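Local coordinates for sugar ABC transporter, sugar-binding protein (Streptococcus pneumoniae, PDB 2HEU), which probably captures sugars outside the cell and hands them to an ABC importer, as the RafE solute-binding protein, here without its sugar, at residues 128-136 against 270-278; 214-225 against 379-389. All blocks are in the same frame, centred on the assembly; numbering follows the deposited sequence.

Followed from the N terminus, the chain first builds most of the mixed five-stranded sheet, then enters strand 129-134, the first half of contact 1. After several helices it reaches helix 212-222, the first half of contact 2. Strand 273-276 then returns to its partner and closes contact 1 over a largely helical excursion. The turn between helices 370-382 and 385-396, near the C terminus, closes contact 2 over a span that includes strand 273-276. The two loops therefore cross rather than nest. Their centres lie 24 Å apart and their nearest atoms about 5 Å. Contact 1 joins two strands of the three-stranded antiparallel sheet, whereas contact 2 fastens the C-terminal helices to helix 212-222.

Contact 1 of 2, residues 128-136 against 270-278; sequences AYGIYYNKD and NFKIGTFMI
Ile131 and Phe276 exchange two backbone hydrogen bonds, and Tyr133 and Gly274 exchange two more, so that strands 129-134 and 273-276 run as an antiparallel ladder. Past the last bridge, where 135-136 begins a helix, two further bonds hold the segments: Lys135 N donates to Lys272 O at 2.9 Å, and Lys272 N donates to Asp136 OD1, also at 2.9 Å, meeting that oxygen from above the carboxylate plane. Waters extend the pairing at both ends. One receives the N-H of Ile278 and donates to Tyr129 O; another donates to both Asp136 OD2 and Asn270 O.

On one face of the sheet, Ile131 CB stands 3.6 Å from the centroid of the Phe276 ring, over its centre, a CH-pi contact with CG1 and CG2 spread across the same ring. Beside it, Tyr133 CD1 comes 3.6 Å from Phe276 CD2, near the edge of the phenylalanine ring. Tyr133 holds CG between its backbone N and carbonyl carbon (chi1 73°), which lays its ring across Gly274, where the absence of a side chain makes room for it. The extended Lys135 chain also passes this glycine, with CE 3.6 Å from Gly274 CA. On the other face, Thr275 CG2 sits over the Tyr132 ring, 3.5 Å from CD1, while Ile273 CG2 reaches the edge of that ring. Farther along, the Asn134 amide lies nearly parallel to the Phe271 ring, the planes 12° apart.

Strand 129-134 is the central one of three, bonded on its other flank to strand 253-257. Helix 260-265 packs against Tyr132 and Ile273, Tyr132 OH bonds to Gly257 O, and helix 178-189 covers Tyr129 and Ile278.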
loop_
_atom_site.group_PDB
_atom_site.type_symbol
_atom_site.label_atom_id
_atom_site.label_comp_id
_atom_site.label_asym_id
_atom_site.label_seq_id
_atom_site.Cartn_x
_atom_site.Cartn_y
_atom_site.Cartn_z
ATOM N N ALA A 128 1.304 -2.985 2.173
ATOM C CA ALA A 128 2.547 -2.693 2.863
ATOM C C ALA A 128 3.669 -2.797 1.852
ATOM O O ALA A 128 3.448 -3.222 0.698
ATOM C CB ALA A 128 2.736 -3.579 4.058
ATOM N N TYR A 129 4.874 -2.465 2.272
ATOM C CA TYR A 129 6.034 -2.489 1.385
ATOM C C TYR A 129 7.258 -2.897 2.124
ATOM O O TYR A 129 7.478 -2.535 3.293
ATOM C CB TYR A 129 6.227 -1.074 0.794
ATOM C CG TYR A 129 7.276 -1.001 -0.298
ATOM C CD1 TYR A 129 6.902 -1.012 -1.632
ATOM C CD2 TYR A 129 8.618 -0.936 -0.007
ATOM C CE1 TYR A 129 7.874 -0.966 -2.682
ATOM C CE2 TYR A 129 9.587 -0.868 -0.972
ATOM C CZ TYR A 129 9.223 -0.871 -2.333
ATOM O OH TYR A 129 10.194 -0.753 -3.266
ATOM N N GLY A 130 8.121 -3.644 1.486
ATOM C CA GLY A 130 9.398 -4.007 2.103
ATOM C C GLY A 130 10.254 -4.811 1.128
ATOM O O GLY A 130 10.149 -4.653 -0.083
ATOM N N ILE A 131 11.104 -5.676 1.717
ATOM C CA ILE A 131 12.052 -6.411 0.923
ATOM C C ILE A 131 11.682 -7.899 0.992
ATOM O O ILE A 131 11.659 -8.498 2.066
ATOM C CB ILE A 131 13.524 -6.267 1.382
ATOM C CG1 ILE A 131 13.874 -4.768 1.590
ATOM C CG2 ILE A 131 14.440 -6.916 0.434
ATOM C CD1 ILE A 131 13.795 -3.912 0.350
ATOM N N TYR A 132 11.354 -8.483 -0.178
ATOM C CA TYR A 132 11.241 -9.983 -0.269
ATOM C C TYR A 132 12.596 -10.559 -0.276
ATOM O O TYR A 132 13.531 -10.026 -0.900
ATOM C CB TYR A 132 10.523 -10.347 -1.597
ATOM C CG TYR A 132 9.068 -9.964 -1.595
ATOM C CD1 TYR A 132 8.116 -10.891 -1.160
ATOM C CD2 TYR A 132 8.630 -8.728 -1.961
ATOM C CE1 TYR A 132 6.765 -10.577 -1.150
ATOM C CE2 TYR A 132 7.297 -8.407 -1.935
ATOM C CZ TYR A 132 6.358 -9.356 -1.522
ATOM O OH TYR A 132 5.006 -9.074 -1.501
ATOM N N TYR A 133 12.751 -11.709 0.429
ATOM C CA TYR A 133 14.048 -12.377 0.412
ATOM C C TYR A 133 13.848 -13.862 0.429
ATOM O O TYR A 133 12.792 -14.434 0.802
ATOM C CB TYR A 133 14.930 -11.937 1.612
ATOM C CG TYR A 133 14.538 -12.459 2.991
ATOM C CD1 TYR A 133 13.477 -11.930 3.706
ATOM C CD2 TYR A 133 15.273 -13.486 3.555
ATOM C CE1 TYR A 133 13.157 -12.405 4.943
ATOM C CE2 TYR A 133 14.920 -13.990 4.810
ATOM C CZ TYR A 133 13.872 -13.431 5.505
ATOM O OH TYR A 133 13.548 -13.924 6.736
ATOM N N ASN A 134 14.899 -14.558 -0.004
ATOM C CA ASN A 134 14.930 -16.009 -0.101
ATOM C C ASN A 134 15.488 -16.605 1.199
ATOM O O ASN A 134 16.696 -16.533 1.433
ATOM C CB ASN A 134 15.794 -16.370 -1.289
ATOM C CG ASN A 134 15.898 -17.832 -1.646
ATOM O OD1 ASN A 134 15.930 -18.152 -2.909
ATOM N ND2 ASN A 134 15.924 -18.683 -0.717
ATOM N N LYS A 135 14.584 -17.167 2.022
ATOM C CA LYS A 135 15.041 -17.677 3.314
ATOM C C LYS A 135 16.047 -18.774 3.167
ATOM O O LYS A 135 17.019 -18.912 3.950
ATOM C CB LYS A 135 13.867 -18.168 4.154
ATOM C CG LYS A 135 12.876 -17.146 4.565
ATOM C CD LYS A 135 11.737 -17.759 5.418
ATOM C CE LYS A 135 10.813 -16.805 6.026
ATOM N NZ LYS A 135 9.718 -17.487 6.772
ATOM N N ASP A 136 15.837 -19.666 2.194
ATOM C CA ASP A 136 16.698 -20.834 1.981
ATOM C C ASP A 136 18.086 -20.409 1.681
ATOM O O ASP A 136 19.066 -20.922 2.249
ATOM C CB ASP A 136 16.208 -21.752 0.850
ATOM C CG ASP A 136 14.849 -22.373 1.076
ATOM O OD1 ASP A 136 13.981 -21.795 1.713
ATOM O OD2 ASP A 136 14.610 -23.434 0.445
ATOM N N ASN A 270 10.804 -22.544 -5.584
ATOM C CA ASN A 270 11.285 -23.732 -4.867
ATOM C C ASN A 270 12.076 -23.349 -3.620
ATOM O O ASN A 270 13.133 -23.936 -3.339
ATOM C CB ASN A 270 12.149 -24.565 -5.820
ATOM C CG ASN A 270 12.408 -25.875 -5.329
ATOM O OD1 ASN A 270 11.585 -26.500 -4.648
ATOM N ND2 ASN A 270 13.598 -26.357 -5.622
ATOM N N PHE A 271 11.614 -22.403 -2.865
ATOM C CA PHE A 271 12.204 -21.938 -1.585
ATOM C C PHE A 271 11.128 -21.293 -0.776
ATOM O O PHE A 271 10.076 -20.894 -1.283
ATOM C CB PHE A 271 13.370 -21.022 -1.851
ATOM C CG PHE A 271 12.998 -19.729 -2.547
ATOM C CD1 PHE A 271 13.023 -19.626 -3.912
ATOM C CD2 PHE A 271 12.659 -18.579 -1.810
ATOM C CE1 PHE A 271 12.677 -18.411 -4.563
ATOM C CE2 PHE A 271 12.340 -17.430 -2.429
ATOM C CZ PHE A 271 12.362 -17.333 -3.819
ATOM N N LYS A 272 11.501 -21.024 0.489
ATOM C CA LYS A 272 10.652 -20.381 1.473
ATOM C C LYS A 272 10.837 -18.859 1.423
ATOM O O LYS A 272 11.928 -18.324 1.647
ATOM C CB LYS A 272 10.972 -20.936 2.849
ATOM C CG LYS A 272 10.491 -22.381 2.962
ATOM C CD LYS A 272 9.022 -22.699 2.473
ATOM C CE LYS A 272 8.461 -24.052 2.926
ATOM N NZ LYS A 272 7.307 -24.404 2.086
ATOM N N ILE A 273 9.779 -18.155 1.093
ATOM C CA ILE A 273 9.830 -16.694 0.932
ATOM C C ILE A 273 9.660 -16.016 2.265
ATOM O O ILE A 273 8.775 -16.372 3.037
ATOM C CB ILE A 273 8.729 -16.207 -0.033
ATOM C CG1 ILE A 273 8.872 -16.881 -1.394
ATOM C CG2 ILE A 273 8.684 -14.690 -0.126
ATOM C CD1 ILE A 273 7.575 -16.901 -2.167
ATOM N N GLY A 274 10.500 -14.991 2.525
ATOM C CA GLY A 274 10.292 -14.117 3.636
ATOM C C GLY A 274 10.233 -12.684 3.182
ATOM O O GLY A 274 10.495 -12.346 2.007
ATOM N N THR A 275 9.898 -11.804 4.124
ATOM C CA THR A 275 9.983 -10.351 3.885
ATOM C C THR A 275 10.639 -9.694 5.114
ATOM O O THR A 275 10.545 -10.217 6.255
ATOM C CB THR A 275 8.589 -9.746 3.618
ATOM O OG1 THR A 275 7.678 -10.146 4.653
ATOM C CG2 THR A 275 8.057 -10.114 2.253
ATOM N N PHE A 276 11.246 -8.567 4.889
ATOM C CA PHE A 276 11.712 -7.762 5.989
ATOM C C PHE A 276 11.381 -6.306 5.711
ATOM O O PHE A 276 11.228 -5.834 4.580
ATOM C CB PHE A 276 13.184 -7.987 6.353
ATOM C CG PHE A 276 14.209 -7.639 5.302
ATOM C CD1 PHE A 276 14.711 -6.336 5.174
ATOM C CD2 PHE A 276 14.792 -8.625 4.476
ATOM C CE1 PHE A 276 15.751 -6.054 4.284
ATOM C CE2 PHE A 276 15.799 -8.353 3.601
ATOM C CZ PHE A 276 16.278 -7.048 3.530
ATOM N N MET A 277 11.270 -5.549 6.781
ATOM C CA MET A 277 11.059 -4.099 6.706
ATOM C C MET A 277 12.408 -3.432 6.399
ATOM O O MET A 277 13.452 -3.804 6.939
ATOM C CB MET A 277 10.530 -3.573 8.047
ATOM C CG MET A 277 9.135 -4.131 8.336
ATOM S SD MET A 277 8.608 -3.890 10.028
ATOM C CE MET A 277 8.265 -2.248 9.796
ATOM N N ILE A 278 12.324 -2.393 5.602
ATOM C CA ILE A 278 13.534 -1.576 5.386
ATOM C C ILE A 278 13.908 -0.960 6.727
ATOM O O ILE A 278 13.141 -0.350 7.438
ATOM C CB ILE A 278 13.227 -0.495 4.353
ATOM C CG1 ILE A 278 13.001 -1.169 2.968
ATOM C CG2 ILE A 278 14.363 0.538 4.274
ATOM C CD1 ILE A 278 12.620 -0.214 1.849
HETATM O O HOH W 1 9.641 -1.882 4.957
HETATM O O HOH W 2 11.338 -12.669 8.015
HETATM O O HOH W 3 7.839 -18.590 4.223
HETATM O O HOH W 4 15.426 -24.036 -1.892
#

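Contact 2 of 2, residues 214-225 against 379-389; sequences MKDDIKVMDILR and YVLTGDKQGMV
Tyr379 OH donates a hydrogen bond of 2.6 Å to Asp222 OD1, on the syn side of the carboxylate, and joins helix 212-222 to the end of helix 370-382. Around this bond the packing is close and apolar. Met221 CB lies 3.8 Å from Tyr379 CE2, and its bent chain carries CE to 3.5 Å from Val380 CG2. Met388 turns at its last torsion (chi3 66°), bringing CE against Ile218 CG1 at 3.6 Å and over one face of the Tyr379 ring. Met214 CG closes the far end against Val389 CG2.

Lys385 makes the looser, solvent side: in one of two conformers its NZ lies 4.5 Å from Asp222 OD2, too far for a salt bridge, and a water links them. Arg225, partly exposed and also modelled twice, is firmly bonded in the conformer described: NE donates to Val380 O at 2.9 Å, and the guanidinium lays a face on Gly383, whose positive phi ends helix 370-382.

Asp222 thus accepts from tyrosine and water, which would probably stabilise its negative charge, while the positive guanidinium probably suits the partly negative C-terminal end of helix 370-382.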
loop_
_atom_site.group_PDB
_atom_site.type_symbol
_atom_site.label_atom_id
_atom_site.label_comp_id
_atom_site.label_asym_id
_atom_site.label_seq_id
_atom_site.Cartn_x
_atom_site.Cartn_y
_atom_site.Cartn_z
ATOM N N MET A 214 19.040 14.662 3.204
ATOM C CA MET A 214 19.331 14.264 1.823
ATOM C C MET A 214 20.502 13.331 1.813
ATOM O O MET A 214 20.499 12.324 1.074
ATOM C CB MET A 214 19.590 15.490 0.982
ATOM C CG MET A 214 19.280 15.443 -0.357
ATOM S SD MET A 214 17.638 14.846 -0.845
ATOM C CE MET A 214 18.195 13.524 -1.874
ATOM N N LYS A 215 21.573 13.553 2.613
ATOM C CA LYS A 215 22.693 12.665 2.682
ATOM C C LYS A 215 22.244 11.271 3.098
ATOM O O LYS A 215 22.700 10.247 2.564
ATOM C CB LYS A 215 23.759 13.195 3.642
ATOM C CG LYS A 215 24.468 14.431 3.107
ATOM C CD LYS A 215 25.459 14.974 4.189
ATOM C CE LYS A 215 26.159 16.251 3.724
ATOM N NZ LYS A 215 27.020 16.022 2.626
ATOM N N ASP A 216 21.361 11.206 4.089
ATOM C CA ASP A 216 20.863 9.902 4.559
ATOM C C ASP A 216 19.989 9.231 3.496
ATOM O O ASP A 216 20.080 8.026 3.297
ATOM C CB ASP A 216 20.110 10.045 5.861
ATOM C CG ASP A 216 21.034 10.220 7.115
ATOM O OD1 ASP A 216 22.220 9.910 7.015
ATOM O OD2 ASP A 216 20.513 10.590 8.166
ATOM N N ASP A 217 19.119 10.007 2.848
ATOM C CA ASP A 217 18.323 9.420 1.752
ATOM C C ASP A 217 19.249 8.835 0.676
ATOM O O ASP A 217 18.987 7.747 0.177
ATOM C CB ASP A 217 17.440 10.507 1.145
ATOM C CG ASP A 217 16.705 10.014 -0.073
ATOM O OD1 ASP A 217 15.756 9.169 0.227
ATOM O OD2 ASP A 217 17.004 10.348 -1.204
ATOM N N ILE A 218 20.309 9.553 0.296
ATOM C CA ILE A 218 21.239 9.078 -0.684
ATOM C C ILE A 218 21.941 7.837 -0.209
ATOM O O ILE A 218 22.153 6.903 -0.972
ATOM C CB ILE A 218 22.185 10.234 -1.052
ATOM C CG1 ILE A 218 21.418 11.278 -1.878
ATOM C CG2 ILE A 218 23.421 9.700 -1.785
ATOM C CD1 ILE A 218 22.120 12.610 -2.028
ATOM N N LYS A 219 22.323 7.778 1.077
ATOM C CA LYS A 219 22.924 6.586 1.644
ATOM C C LYS A 219 22.000 5.378 1.447
ATOM O O LYS A 219 22.434 4.299 0.994
ATOM C CB LYS A 219 23.220 6.789 3.117
ATOM C CG LYS A 219 23.745 5.597 3.859
ATOM C CD LYS A 219 23.912 5.881 5.333
ATOM C CE LYS A 219 24.290 4.723 6.210
ATOM N NZ LYS A 219 25.615 4.201 5.926
ATOM N N VAL A 220 20.738 5.524 1.765
ATOM C CA VAL A 220 19.784 4.397 1.631
ATOM C C VAL A 220 19.612 4.030 0.144
ATOM O O VAL A 220 19.623 2.850 -0.239
ATOM C CB VAL A 220 18.486 4.690 2.335
ATOM C CG1 VAL A 220 17.508 3.520 2.147
ATOM C CG2 VAL A 220 18.706 4.938 3.816
ATOM N N MET A 221 19.448 5.030 -0.731
ATOM C CA MET A 221 19.360 4.763 -2.162
ATOM C C MET A 221 20.610 4.091 -2.684
ATOM O O MET A 221 20.526 3.229 -3.597
ATOM C CB MET A 221 19.083 6.048 -2.944
ATOM C CG MET A 221 17.686 6.596 -2.799
ATOM S SD MET A 221 16.359 5.449 -3.205
ATOM C CE MET A 221 16.881 4.878 -4.834
ATOM N N ASP A 222 21.786 4.445 -2.149
ATOM C CA ASP A 222 23.021 3.890 -2.616
ATOM C C ASP A 222 23.195 2.430 -2.320
ATOM O O ASP A 222 24.026 1.769 -2.936
ATOM C CB ASP A 222 24.242 4.702 -2.104
ATOM C CG ASP A 222 24.510 5.924 -2.905
ATOM O OD1 ASP A 222 24.018 6.063 -4.040
ATOM O OD2 ASP A 222 25.300 6.790 -2.425
ATOM N N ILE A 223 22.389 1.862 -1.408
ATOM C CA ILE A 223 22.405 0.403 -1.226
ATOM C C ILE A 223 22.094 -0.302 -2.534
ATOM O O ILE A 223 22.617 -1.359 -2.843
ATOM C CB ILE A 223 21.428 0.015 -0.091
ATOM C CG1 ILE A 223 21.896 0.610 1.235
ATOM C CG2 ILE A 223 21.260 -1.494 0.017
ATOM C CD1 ILE A 223 20.900 0.520 2.392
ATOM N N LEU A 224 21.184 0.311 -3.322
ATOM C CA LEU A 224 20.786 -0.232 -4.630
ATOM C C LEU A 224 21.767 -0.008 -5.730
ATOM O O LEU A 224 21.567 -0.471 -6.863
ATOM C CB LEU A 224 19.399 0.312 -5.022
ATOM C CG LEU A 224 18.287 0.122 -4.022
ATOM C CD1 LEU A 224 16.982 0.661 -4.625
ATOM C CD2 LEU A 224 18.149 -1.335 -3.559
ATOM N N ARG A 225 22.856 0.722 -5.439
ATOM C CA ARG A 225 23.906 1.112 -6.386
ATOM C C ARG A 225 25.217 0.404 -6.093
ATOM O O ARG A 225 26.199 0.627 -6.796
ATOM C CB ARG A 225 24.096 2.645 -6.395
ATOM C CG ARG A 225 22.828 3.404 -6.753
ATOM C CD ARG A 225 23.108 4.667 -7.593
ATOM N NE ARG A 225 23.552 4.464 -8.976
ATOM C CZ ARG A 225 24.785 4.522 -9.473
ATOM N NH1 ARG A 225 25.782 4.941 -8.719
ATOM N NH2 ARG A 225 24.979 4.252 -10.742
ATOM N N TYR A 379 17.974 7.897 -10.367
ATOM C CA TYR A 379 19.145 7.894 -9.501
ATOM C C TYR A 379 19.797 6.523 -9.465
ATOM O O TYR A 379 21.023 6.394 -9.533
ATOM C CB TYR A 379 18.805 8.389 -8.073
ATOM C CG TYR A 379 20.041 8.410 -7.208
ATOM C CD1 TYR A 379 21.000 9.397 -7.399
ATOM C CD2 TYR A 379 20.295 7.443 -6.287
ATOM C CE1 TYR A 379 22.196 9.387 -6.712
ATOM C CE2 TYR A 379 21.469 7.403 -5.548
ATOM C CZ TYR A 379 22.446 8.393 -5.791
ATOM O OH TYR A 379 23.637 8.384 -5.147
ATOM N N VAL A 380 19.010 5.462 -9.336
ATOM C CA VAL A 380 19.604 4.104 -9.387
ATOM C C VAL A 380 20.364 3.937 -10.713
ATOM O O VAL A 380 21.463 3.385 -10.705
ATOM C CB VAL A 380 18.562 3.046 -9.137
ATOM C CG1 VAL A 380 19.210 1.636 -9.197
ATOM C CG2 VAL A 380 17.871 3.250 -7.801
ATOM N N LEU A 381 19.768 4.389 -11.809
ATOM C CA LEU A 381 20.374 4.266 -13.134
ATOM C C LEU A 381 21.712 5.077 -13.174
ATOM O O LEU A 381 22.742 4.612 -13.652
ATOM C CB LEU A 381 19.371 4.726 -14.182
ATOM C CG LEU A 381 18.223 3.671 -14.469
ATOM C CD1 LEU A 381 17.010 4.313 -15.156
ATOM C CD2 LEU A 381 18.704 2.475 -15.331
ATOM N N THR A 382 21.721 6.284 -12.718
ATOM C CA THR A 382 22.812 7.277 -13.030
ATOM C C THR A 382 23.737 7.626 -11.893
ATOM O O THR A 382 24.851 8.047 -12.142
ATOM C CB THR A 382 22.244 8.588 -13.536
ATOM O OG1 THR A 382 21.596 9.310 -12.458
ATOM C CG2 THR A 382 21.328 8.453 -14.737
ATOM N N GLY A 383 23.242 7.545 -10.654
ATOM C CA GLY A 383 24.007 7.993 -9.548
ATOM C C GLY A 383 24.184 9.519 -9.455
ATOM O O GLY A 383 25.061 9.964 -8.694
ATOM N N ASP A 384 23.407 10.276 -10.188
ATOM C CA ASP A 384 23.589 11.744 -10.228
ATOM C C ASP A 384 22.889 12.366 -8.991
ATOM O O ASP A 384 21.665 12.553 -8.989
ATOM C CB ASP A 384 23.074 12.295 -11.536
ATOM C CG ASP A 384 23.277 13.783 -11.646
ATOM O OD1 ASP A 384 23.685 14.430 -10.697
ATOM O OD2 ASP A 384 22.935 14.245 -12.771
ATOM N N LYS A 385 23.636 12.634 -7.950
ATOM C CA LYS A 385 23.047 13.149 -6.692
ATOM C C LYS A 385 22.452 14.519 -6.845
ATOM O O LYS A 385 21.320 14.744 -6.438
ATOM C CB LYS A 385 24.109 13.105 -5.565
ATOM C CG LYS A 385 24.773 11.777 -5.355
ATOM C CD LYS A 385 25.776 11.883 -4.260
ATOM C CE LYS A 385 26.271 10.592 -3.751
ATOM N NZ LYS A 385 27.368 10.079 -4.689
ATOM N N GLN A 386 23.221 15.469 -7.396
ATOM C CA GLN A 386 22.670 16.802 -7.603
ATOM C C GLN A 386 21.447 16.732 -8.508
ATOM O O GLN A 386 20.474 17.469 -8.314
ATOM C CB GLN A 386 23.742 17.750 -8.133
ATOM C CG GLN A 386 23.202 19.210 -8.224
ATOM C CD GLN A 386 22.967 19.772 -6.819
ATOM O OE1 GLN A 386 21.779 20.142 -6.523
ATOM N NE2 GLN A 386 23.930 19.843 -6.008
ATOM N N GLY A 387 21.495 15.912 -9.546
ATOM C CA GLY A 387 20.374 15.766 -10.423
ATOM C C GLY A 387 19.126 15.307 -9.694
ATOM O O GLY A 387 18.025 15.753 -9.946
ATOM N N MET A 388 19.291 14.347 -8.757
ATOM C CA MET A 388 18.157 13.876 -7.978
ATOM C C MET A 388 17.588 14.988 -7.103
ATOM O O MET A 388 16.378 15.141 -7.006
ATOM C CB MET A 388 18.541 12.619 -7.155
ATOM C CG MET A 388 17.388 12.104 -6.348
ATOM S SD MET A 388 17.608 10.478 -5.661
ATOM C CE MET A 388 18.928 10.696 -4.476
ATOM N N VAL A 389 18.456 15.762 -6.440
ATOM C CA VAL A 389 17.995 16.919 -5.666
ATOM C C VAL A 389 17.254 17.884 -6.548
ATOM O O VAL A 389 16.167 18.374 -6.184
ATOM C CB VAL A 389 19.181 17.558 -4.945
ATOM C CG1 VAL A 389 18.769 18.899 -4.336
ATOM C CG2 VAL A 389 19.747 16.619 -3.887
HETATM O O HOH W 5 27.633 7.557 -3.493
#